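Side-chain contacts in glucose-6-phosphate isomerase (Chlamydia trachomatis D/UW-3/CX, PDB 6OTU), which catalyses the reversible isomerisation of glucose 6-phosphate to fructose 6-phosphate: residues A[106-111]-A[268-273]; A[128-133]-A[261-266]. One frame throughout, in Å; residues are numbered along the deposited sequence.

Contact 1 of 2, residues A[106-111]-A[268-273]. With G6Q (glucose-6-phosphate), chain E.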
loop_
_atom_site.group_PDB
_atom_site.type_symbol
_atom_site.label_atom_id
_atom_site.label_comp_id
_atom_site.label_asym_id
_atom_site.label_seq_id
_atom_site.Cartn_x
_atom_site.Cartn_y
_atom_site.Cartn_z
ATOM N N VAL A 106 -18.509 14.438 -17.436
ATOM C CA VAL A 106 -17.670 14.088 -16.292
ATOM C C VAL A 106 -17.902 15.147 -15.221
ATOM O O VAL A 106 -17.341 16.249 -15.287
ATOM C CB VAL A 106 -16.192 14.014 -16.726
ATOM C CG1 VAL A 106 -15.265 13.777 -15.551
ATOM C CG2 VAL A 106 -16.027 12.951 -17.805
ATOM N N LEU A 107 -18.751 14.842 -14.236
ATOM C CA LEU A 107 -19.382 15.915 -13.474
ATOM C C LEU A 107 -19.301 15.715 -11.960
ATOM O O LEU A 107 -20.188 16.163 -11.225
ATOM C CB LEU A 107 -20.833 16.083 -13.927
ATOM C CG LEU A 107 -20.942 16.948 -15.187
ATOM C CD1 LEU A 107 -22.330 16.826 -15.816
ATOM C CD2 LEU A 107 -20.632 18.397 -14.816
ATOM N N HIS A 108 -18.224 15.098 -11.462
ATOM C CA HIS A 108 -18.055 15.024 -10.013
ATOM C C HIS A 108 -17.906 16.415 -9.378
ATOM O O HIS A 108 -18.354 16.611 -8.242
ATOM C CB HIS A 108 -16.873 14.122 -9.656
ATOM C CG HIS A 108 -15.616 14.443 -10.401
ATOM N ND1 HIS A 108 -15.408 14.064 -11.711
ATOM C CD2 HIS A 108 -14.498 15.103 -10.018
ATOM C CE1 HIS A 108 -14.216 14.480 -12.101
ATOM N NE2 HIS A 108 -13.649 15.122 -11.096
ATOM N N THR A 109 -17.344 17.404 -10.098
ATOM C CA THR A 109 -17.280 18.757 -9.530
ATOM C C THR A 109 -18.671 19.339 -9.269
ATOM O O THR A 109 -18.855 20.126 -8.330
ATOM C CB THR A 109 -16.482 19.714 -10.436
ATOM O OG1 THR A 109 -17.037 19.748 -11.754
ATOM C CG2 THR A 109 -15.009 19.312 -10.507
ATOM N N ALA A 110 -19.662 18.970 -10.081
ATOM C CA ALA A 110 -20.992 19.523 -9.888
ATOM C C ALA A 110 -21.671 18.979 -8.626
ATOM O O ALA A 110 -22.621 19.603 -8.135
ATOM C CB ALA A 110 -21.845 19.263 -11.130
ATOM N N THR A 111 -21.192 17.857 -8.068
ATOM C CA THR A 111 -21.792 17.335 -6.840
ATOM C C THR A 111 -21.482 18.187 -5.615
ATOM O O THR A 111 -22.143 18.017 -4.582
ATOM C CB THR A 111 -21.348 15.896 -6.565
ATOM O OG1 THR A 111 -19.940 15.858 -6.306
ATOM C CG2 THR A 111 -21.665 15.012 -7.745
ATOM N N GLY A 268 -17.001 6.544 -10.436
ATOM C CA GLY A 268 -16.868 5.898 -9.133
ATOM C C GLY A 268 -15.677 6.386 -8.330
ATOM O O GLY A 268 -15.799 6.709 -7.146
ATOM N N ARG A 269 -14.504 6.464 -8.968
ATOM C CA ARG A 269 -13.289 6.917 -8.308
ATOM C C ARG A 269 -13.292 8.421 -8.056
ATOM O O ARG A 269 -12.321 8.952 -7.497
ATOM C CB ARG A 269 -12.064 6.515 -9.137
ATOM C CG ARG A 269 -12.047 7.056 -10.547
ATOM C CD ARG A 269 -10.902 6.453 -11.356
ATOM N NE ARG A 269 -11.028 6.742 -12.787
ATOM C CZ ARG A 269 -11.728 6.009 -13.656
ATOM N NH1 ARG A 269 -12.376 4.921 -13.259
ATOM N NH2 ARG A 269 -11.768 6.361 -14.935
ATOM N N PHE A 270 -14.357 9.114 -8.456
ATOM C CA PHE A 270 -14.535 10.526 -8.148
ATOM C C PHE A 270 -15.815 10.775 -7.355
ATOM O O PHE A 270 -16.318 11.898 -7.352
ATOM C CB PHE A 270 -14.553 11.365 -9.430
ATOM C CG PHE A 270 -13.364 11.153 -10.337
ATOM C CD1 PHE A 270 -12.186 11.827 -10.125
ATOM C CD2 PHE A 270 -13.445 10.300 -11.423
ATOM C CE1 PHE A 270 -11.103 11.640 -10.962
ATOM C CE2 PHE A 270 -12.363 10.116 -12.267
ATOM C CZ PHE A 270 -11.195 10.802 -12.036
ATOM N N SER A 271 -16.359 9.763 -6.682
ATOM C CA SER A 271 -17.714 9.870 -6.150
ATOM C C SER A 271 -17.778 10.125 -4.642
ATOM O O SER A 271 -18.881 10.184 -4.084
ATOM C CB SER A 271 -18.507 8.605 -6.508
ATOM O OG SER A 271 -18.040 7.497 -5.769
ATOM N N ALA A 272 -16.633 10.296 -3.973
ATOM C CA ALA A 272 -16.643 10.482 -2.523
ATOM C C ALA A 272 -17.419 11.730 -2.095
ATOM O O ALA A 272 -17.950 11.761 -0.983
ATOM C CB ALA A 272 -15.213 10.540 -1.983
ATOM N N THR A 273 -17.506 12.762 -2.944
ATOM C CA THR A 273 -18.295 13.948 -2.604
ATOM C C THR A 273 -19.774 13.816 -2.967
ATOM O O THR A 273 -20.547 14.744 -2.691
ATOM C CB THR A 273 -17.754 15.203 -3.291
ATOM O OG1 THR A 273 -17.829 15.036 -4.715
ATOM C CG2 THR A 273 -16.329 15.506 -2.866
HETATM C C1 G6Q E . -14.582 3.357 -10.417
HETATM C C2 G6Q E . -14.543 1.958 -11.037
HETATM C C3 G6Q E . -14.775 0.833 -10.036
HETATM C C4 G6Q E . -16.213 0.754 -9.509
HETATM C C5 G6Q E . -16.474 -0.575 -8.800
HETATM C C6 G6Q E . -17.818 -0.610 -8.113
HETATM O O1 G6Q E . -14.554 4.309 -11.123
HETATM O O2 G6Q E . -15.485 1.849 -12.098
HETATM O O3 G6Q E . -13.878 0.974 -8.932
HETATM O O4 G6Q E . -16.461 1.820 -8.595
HETATM O O5 G6Q E . -16.366 -1.638 -9.752
HETATM O O6 G6Q E . -18.836 -0.325 -9.112
HETATM P P G6Q E . -20.365 -0.080 -8.646
HETATM O O1P G6Q E . -20.359 1.165 -7.776
HETATM O O2P G6Q E . -21.123 0.118 -9.952
HETATM O O3P G6Q E . -20.800 -1.320 -7.892
HETATM O O HOH W 1 -22.890 15.609 -3.260
HETATM O O HOH W 2 -18.869 12.895 -6.887
#
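The hydroxyl of T111 sits at a junction between the two segments, where it accepts a hydrogen bond from T273 and donates one to the carbonyl of its own turn. T273 OG1 donates to T111 OG1 at 2.8 Å, and T111 OG1 in turn donates to H108 O at 2.6 Å, lying in the plane of that carbonyl. H108 O also takes the amide of T111, while R112 donates to the T273 hydroxyl, so the chain of bonds is continued at its far end. Two waters reinforce the joint: one donates hydrogen bonds to T111 O and, at 2.6 Å, to T273 O, the other to T111 OG1 and F270 O. Beside this polar patch H108 lies against F270 in an offset stack, centroids 4.4 Å apart and planes 17° from parallel. The overlap is shared with the methylene: F270 CB stands over one face of the imidazole, 3.4 Å from H108 CG, in a CH-pi contact. In H108, CG is placed between the backbone N and the carbonyl carbon (chi1 50°), which brings the ring over this partner. Within the phosphoglucose isomerase fold the contact is buried, joining the entry to helix 110-113 with the loop that leaves the edge strand 258-262 of the five-stranded parallel SIS-type sheet; E477 of helix 466-487 touches both side chains. That loop also carries part of the substrate pocket. Its first turn is fixed by G268 O, which accepts the S271 amide and also S271 OG, the latter with S271 OG to G268 O at 2.7 Å. R269 N donates to O1 of glucose-6-phosphate at 3.0 Å with a bent N-H...O angle of 137°, while the R269 guanidinium is held by Q494, S356 and the backbone carbonyl of S491.

Contact 2 of 2, residues A[128-133]-A[261-266]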
loop_
_atom_site.group_PDB
_atom_site.type_symbol
_atom_site.label_atom_id
_atom_site.label_comp_id
_atom_site.label_asym_id
_atom_site.label_seq_id
_atom_site.Cartn_x
_atom_site.Cartn_y
_atom_site.Cartn_z
ATOM N N ALA A 128 -25.890 19.638 -10.351
ATOM C CA ALA A 128 -25.726 20.466 -9.164
ATOM C C ALA A 128 -27.030 20.559 -8.381
ATOM O O ALA A 128 -27.027 20.444 -7.149
ATOM C CB ALA A 128 -25.217 21.861 -9.538
ATOM N N ARG A 129 -28.161 20.750 -9.064
ATOM C CA ARG A 129 -29.376 20.886 -8.280
ATOM C C ARG A 129 -29.837 19.549 -7.728
ATOM O O ARG A 129 -30.385 19.503 -6.624
ATOM C CB ARG A 129 -30.514 21.541 -9.064
ATOM C CG ARG A 129 -31.439 22.211 -8.057
ATOM C CD ARG A 129 -32.871 22.441 -8.475
ATOM N NE ARG A 129 -33.021 22.658 -9.900
ATOM C CZ ARG A 129 -33.550 21.767 -10.722
ATOM N NH1 ARG A 129 -33.662 22.054 -12.004
ATOM N NH2 ARG A 129 -33.972 20.596 -10.261
ATOM N N HIS A 130 -29.594 18.452 -8.442
ATOM C CA HIS A 130 -29.960 17.157 -7.876
ATOM C C HIS A 130 -29.087 16.807 -6.678
ATOM O O HIS A 130 -29.574 16.230 -5.700
ATOM C CB HIS A 130 -29.896 16.086 -8.950
ATOM C CG HIS A 130 -30.964 16.233 -9.981
ATOM N ND1 HIS A 130 -30.739 16.029 -11.325
ATOM C CD2 HIS A 130 -32.260 16.606 -9.865
ATOM C CE1 HIS A 130 -31.856 16.255 -11.992
ATOM N NE2 HIS A 130 -32.794 16.605 -11.128
ATOM N N SER A 131 -27.805 17.180 -6.720
ATOM C CA SER A 131 -26.947 16.994 -5.553
ATOM C C SER A 131 -27.473 17.778 -4.358
ATOM O O SER A 131 -27.489 17.270 -3.231
ATOM C CB SER A 131 -25.507 17.411 -5.874
ATOM O OG SER A 131 -24.973 16.615 -6.919
ATOM N N LYS A 132 -27.915 19.015 -4.584
ATOM C CA LYS A 132 -28.488 19.793 -3.490
ATOM C C LYS A 132 -29.763 19.144 -2.966
ATOM O O LYS A 132 -29.972 19.054 -1.750
ATOM C CB LYS A 132 -28.751 21.227 -3.941
ATOM C CG LYS A 132 -29.303 22.084 -2.834
ATOM C CD LYS A 132 -29.258 23.559 -3.166
ATOM C CE LYS A 132 -29.527 24.392 -1.916
ATOM N NZ LYS A 132 -29.624 25.872 -2.176
ATOM N N GLU A 133 -30.618 18.661 -3.869
ATOM C CA GLU A 133 -31.815 17.952 -3.437
ATOM C C GLU A 133 -31.470 16.682 -2.667
ATOM O O GLU A 133 -32.170 16.329 -1.711
ATOM C CB GLU A 133 -32.702 17.620 -4.633
ATOM C CG GLU A 133 -33.219 18.825 -5.390
ATOM C CD GLU A 133 -33.829 18.440 -6.726
ATOM O OE1 GLU A 133 -33.951 19.320 -7.603
ATOM O OE2 GLU A 133 -34.185 17.254 -6.893
ATOM N N HIS A 261 -29.113 8.785 -4.627
ATOM C CA HIS A 261 -28.698 8.705 -6.020
ATOM C C HIS A 261 -27.382 9.431 -6.265
ATOM O O HIS A 261 -27.117 10.489 -5.682
ATOM C CB HIS A 261 -29.756 9.313 -6.952
ATOM C CG HIS A 261 -31.119 8.732 -6.785
ATOM N ND1 HIS A 261 -32.230 9.510 -6.546
ATOM C CD2 HIS A 261 -31.557 7.453 -6.829
ATOM C CE1 HIS A 261 -33.295 8.735 -6.448
ATOM N NE2 HIS A 261 -32.913 7.481 -6.613
ATOM N N LEU A 262 -26.575 8.848 -7.139
ATOM C CA LEU A 262 -25.625 9.552 -7.981
ATOM C C LEU A 262 -26.131 9.405 -9.420
ATOM O O LEU A 262 -27.265 8.992 -9.649
ATOM C CB LEU A 262 -24.207 9.015 -7.765
ATOM C CG LEU A 262 -23.889 7.572 -8.173
ATOM C CD1 LEU A 262 -22.396 7.448 -8.478
ATOM C CD2 LEU A 262 -24.311 6.548 -7.095
ATOM N N TRP A 263 -25.298 9.747 -10.399
ATOM C CA TRP A 263 -25.710 9.722 -11.803
ATOM C C TRP A 263 -24.569 9.175 -12.655
ATOM O O TRP A 263 -23.458 8.945 -12.167
ATOM C CB TRP A 263 -26.174 11.122 -12.256
ATOM C CG TRP A 263 -27.275 11.592 -11.351
ATOM C CD1 TRP A 263 -28.615 11.387 -11.517
ATOM C CD2 TRP A 263 -27.125 12.249 -10.086
ATOM N NE1 TRP A 263 -29.307 11.899 -10.446
ATOM C CE2 TRP A 263 -28.415 12.434 -9.557
ATOM C CE3 TRP A 263 -26.024 12.702 -9.353
ATOM C CZ2 TRP A 263 -28.633 13.060 -8.333
ATOM C CZ3 TRP A 263 -26.245 13.318 -8.132
ATOM C CH2 TRP A 263 -27.537 13.493 -7.638
ATOM N N ASP A 264 -24.855 8.969 -13.945
ATOM C CA ASP A 264 -23.920 8.274 -14.833
ATOM C C ASP A 264 -22.627 9.053 -15.057
ATOM O O ASP A 264 -21.566 8.445 -15.246
ATOM C CB ASP A 264 -24.587 7.978 -16.174
ATOM C CG ASP A 264 -25.331 6.661 -16.157
ATOM O OD1 ASP A 264 -25.263 5.972 -15.116
ATOM O OD2 ASP A 264 -25.988 6.317 -17.162
ATOM N N SER A 265 -22.694 10.380 -15.030
ATOM C CA SER A 265 -21.540 11.244 -15.223
ATOM C C SER A 265 -20.699 11.425 -13.959
ATOM O O SER A 265 -19.808 12.286 -13.954
ATOM C CB SER A 265 -22.015 12.602 -15.694
ATOM O OG SER A 265 -22.895 13.113 -14.724
ATOM N N ILE A 266 -20.998 10.684 -12.894
ATOM C CA ILE A 266 -20.243 10.718 -11.648
ATOM C C ILE A 266 -19.390 9.455 -11.628
ATOM O O ILE A 266 -19.891 8.367 -11.323
ATOM C CB ILE A 266 -21.154 10.790 -10.416
ATOM C CG1 ILE A 266 -22.156 11.950 -10.500
ATOM C CG2 ILE A 266 -20.313 10.867 -9.126
ATOM C CD1 ILE A 266 -21.533 13.323 -10.832
#
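H130 and S131, neighbours on the long helix 122-148, pack against the indole of W263, which follows directly after the edge strand 258-262 of the parallel five-stranded sheet in this alpha/beta SIS fold. Just before them in the helix, R129 turns to the outer side and pairs with E133 one turn later, R129 NH2 meeting E133 OE1 at 2.9 Å within the guanidinium plane. H130 makes the closest approach to the indole, and it does so with its methylene: H130 CB lies 3.3 Å from W263 CZ2 and 3.7 Å from W263 CH2, on the benzo part of the indole. With CG anti to the carbonyl carbon (chi1 -69°), its imidazole is carried past the tryptophan instead of over it. The two rings are therefore roughly parallel, at 28°, yet so far slid apart, with 5.7 Å between the imidazole and pyrrole-ring centroids, that they barely overlap. E133 OE2 lies at the imidazole edge, in its plane. S131 comes next and touches the neighbouring rim atom of the same six-membered ring, S131 OG being 3.7 Å from W263 CZ3. This is van der Waals contact, since the hydroxyl bonds to the I127 carbonyl of its own helix. No hydrogen bond joins the two segments directly; H261 N donates to the carboxylate of E134, just beyond the first segment. On the other side W263 opens a type I turn, closed by I266 N on W263 O at 3.1 Å, and K211 reaches the D264 and I266 carbonyls. H261 O stands 3.6 Å above one face of the indole of W263, toward the rim, and the ring's rotation is held by W263 NE1, hydrogen-bonded to Q246 OE1.

How the contacts relate
From the N terminus the chain passes first through 106-111, then 128-133 on helix 122-148, and next builds the other four strands of the parallel sheet before reaching its edge strand 258-262. There 261-266 returns to the helix and closes the inner loop, contact 2; a few residues on, 268-273 closes the outer one, contact 1, so the two are nested. Their centres lie about 9 Å apart and they touch: L107 N probably hydrogen-bonds to S265 O (2.8 Å), T111 CA meets S131 OG at 3.3 Å, and I266 CD1 packs on T111 CG2. Helices 110-113 and 122-148 are thus tied together to the strand's exit and the substrate-binding loop.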